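Local coordinates for Spermidine/putrescine ABC transporter, periplasmic binding protein (Treponema pallidum, PDB 2V84) that binds polyamines such as spermidine and putrescine and probably serves as the receptor lipoprotein of an ABC uptake system, at residues S99-V104 / F278-A283. Sequence-based numbering, arbitrary orientation.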
loop_
_atom_site.group_PDB
_atom_site.type_symbol
_atom_site.label_atom_id
_atom_site.label_comp_id
_atom_site.label_asym_id
_atom_site.label_seq_id
_atom_site.Cartn_x
_atom_site.Cartn_y
_atom_site.Cartn_z
ATOM N N SER A 99 19.802 -8.963 -14.676
ATOM C CA SER A 99 20.965 -9.833 -14.479
ATOM C C SER A 99 21.724 -9.349 -13.241
ATOM O O SER A 99 22.467 -10.114 -12.627
ATOM C CB SER A 99 21.881 -9.886 -15.714
ATOM O OG SER A 99 22.547 -8.650 -15.909
ATOM N N LYS A 100 21.495 -8.100 -12.844
ATOM C CA LYS A 100 22.166 -7.551 -11.660
ATOM C C LYS A 100 21.312 -7.727 -10.400
ATOM O O LYS A 100 21.668 -7.259 -9.311
ATOM C CB LYS A 100 22.513 -6.091 -11.876
ATOM C CG LYS A 100 23.666 -5.892 -12.874
ATOM C CD LYS A 100 24.037 -4.425 -12.978
ATOM C CE LYS A 100 25.337 -4.283 -13.764
ATOM N NZ LYS A 100 25.670 -2.853 -14.031
ATOM N N ILE A 101 20.179 -8.397 -10.565
ATOM C CA ILE A 101 19.268 -8.655 -9.455
ATOM C C ILE A 101 18.859 -10.124 -9.444
ATOM O O ILE A 101 17.688 -10.431 -9.582
ATOM C CB ILE A 101 17.998 -7.777 -9.521
ATOM C CG1 ILE A 101 18.363 -6.314 -9.779
ATOM C CG2 ILE A 101 17.214 -7.892 -8.201
ATOM C CD1 ILE A 101 17.139 -5.445 -10.115
ATOM N N PRO A 102 19.825 -11.037 -9.255
ATOM C CA PRO A 102 19.501 -12.464 -9.304
ATOM C C PRO A 102 18.412 -12.879 -8.296
ATOM O O PRO A 102 17.700 -13.863 -8.543
ATOM C CB PRO A 102 20.839 -13.136 -8.986
ATOM C CG PRO A 102 21.636 -12.094 -8.282
ATOM C CD PRO A 102 21.259 -10.830 -8.999
ATOM N N ASN A 103 18.286 -12.139 -7.188
ATOM C CA ASN A 103 17.299 -12.451 -6.135
ATOM C C ASN A 103 15.847 -12.175 -6.545
ATOM O O ASN A 103 14.900 -12.473 -5.800
ATOM C CB ASN A 103 17.637 -11.701 -4.842
ATOM C CG ASN A 103 18.922 -12.183 -4.211
ATOM O OD1 ASN A 103 19.291 -13.335 -4.381
ATOM N ND2 ASN A 103 19.627 -11.292 -3.498
ATOM N N VAL A 104 15.682 -11.645 -7.751
ATOM C CA VAL A 104 14.385 -11.517 -8.427
ATOM C C VAL A 104 13.758 -12.924 -8.590
ATOM O O VAL A 104 12.538 -13.067 -8.755
ATOM C CB VAL A 104 14.600 -10.665 -9.731
ATOM C CG1 VAL A 104 14.725 -11.487 -11.034
ATOM C CG2 VAL A 104 13.729 -9.446 -9.808
ATOM N N PHE A 278 19.840 -6.637 -2.613
ATOM C CA PHE A 278 20.064 -6.758 -1.163
ATOM C C PHE A 278 18.725 -6.915 -0.413
ATOM O O PHE A 278 18.565 -7.779 0.451
ATOM C CB PHE A 278 20.832 -5.515 -0.684
ATOM C CG PHE A 278 20.958 -5.385 0.816
ATOM C CD1 PHE A 278 19.975 -4.720 1.564
ATOM C CD2 PHE A 278 22.095 -5.852 1.473
ATOM C CE1 PHE A 278 20.110 -4.572 2.964
ATOM C CE2 PHE A 278 22.240 -5.704 2.870
ATOM C CZ PHE A 278 21.248 -5.064 3.605
ATOM N N PHE A 279 17.764 -6.086 -0.773
ATOM C CA PHE A 279 16.463 -6.055 -0.093
ATOM C C PHE A 279 15.727 -7.385 -0.253
ATOM O O PHE A 279 15.018 -7.842 0.652
ATOM C CB PHE A 279 15.660 -4.895 -0.673
ATOM C CG PHE A 279 14.446 -4.531 0.113
ATOM C CD1 PHE A 279 14.547 -3.727 1.254
ATOM C CD2 PHE A 279 13.190 -4.961 -0.308
ATOM C CE1 PHE A 279 13.394 -3.378 1.980
ATOM C CE2 PHE A 279 12.035 -4.604 0.401
ATOM C CZ PHE A 279 12.151 -3.818 1.554
ATOM N N LEU A 280 15.923 -8.012 -1.415
ATOM C CA LEU A 280 15.305 -9.302 -1.722
ATOM C C LEU A 280 16.097 -10.527 -1.231
ATOM O O LEU A 280 15.682 -11.654 -1.483
ATOM C CB LEU A 280 15.031 -9.441 -3.220
ATOM C CG LEU A 280 13.958 -8.509 -3.817
ATOM C CD1 LEU A 280 13.890 -8.726 -5.322
ATOM C CD2 LEU A 280 12.599 -8.684 -3.172
ATOM N N GLU A 281 17.224 -10.307 -0.556
ATOM C CA GLU A 281 17.886 -11.390 0.170
ATOM C C GLU A 281 16.915 -11.875 1.251
ATOM O O GLU A 281 16.362 -11.054 1.961
ATOM C CB GLU A 281 19.188 -10.902 0.800
ATOM C CG GLU A 281 20.244 -11.979 0.957
ATOM C CD GLU A 281 20.809 -12.483 -0.365
ATOM O OE1 GLU A 281 21.530 -11.707 -1.056
ATOM O OE2 GLU A 281 20.564 -13.675 -0.688
ATOM N N PRO A 282 16.693 -13.200 1.353
ATOM C CA PRO A 282 15.658 -13.815 2.206
ATOM C C PRO A 282 15.608 -13.323 3.647
ATOM O O PRO A 282 14.521 -13.020 4.154
ATOM C CB PRO A 282 16.034 -15.294 2.167
ATOM C CG PRO A 282 16.606 -15.455 0.807
ATOM C CD PRO A 282 17.435 -14.234 0.610
ATOM N N ALA A 283 16.773 -13.262 4.302
ATOM C CA ALA A 283 16.848 -12.789 5.684
ATOM C C ALA A 283 16.565 -11.300 5.813
ATOM O O ALA A 283 15.964 -10.858 6.804
ATOM C CB ALA A 283 18.206 -13.127 6.299
#
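Asn103 faces the corner between helices 269-279 and 282-292, where Leu280 packs against its CB and Glu281 meets its amide. The corner belongs to a periplasmic binding protein fold and lies away from the predicted spermidine site; here the loop between strand 93-94 and helix 109-114 is joined to a helix-helix junction. Asn103 CB rests on Leu280 CB at 3.8 Å, and its CG stands anti to the carbonyl carbon (chi1 -67°), which brings the amide to the C-terminal end of helix 269-279. There ND2 donates to the backbone O of Asn277, its stronger partner, and makes a weak, bent bond to Glu281 OE1 (3.1 Å, 141° at the hydrogen). The amide and carboxylate planes are nearly perpendicular, 86° apart. Asparagine suits the place, since an amide nitrogen with two N-H groups can, in principle, serve both acceptors from a short stem. Glu281, at the N-cap position of helix 282-292, starts with CB directed away from the loop; its chain bends at chi2 and brings the carboxylate back. Leucine serves the apolar side: its CD1 branch lies alongside the Asn103-Val104 peptide, and the side chain also touches Val125. Leu280 CD1 lies 3.9 Å from Asn103 O and, more loosely, 4.5 Å from Ile101 CG2.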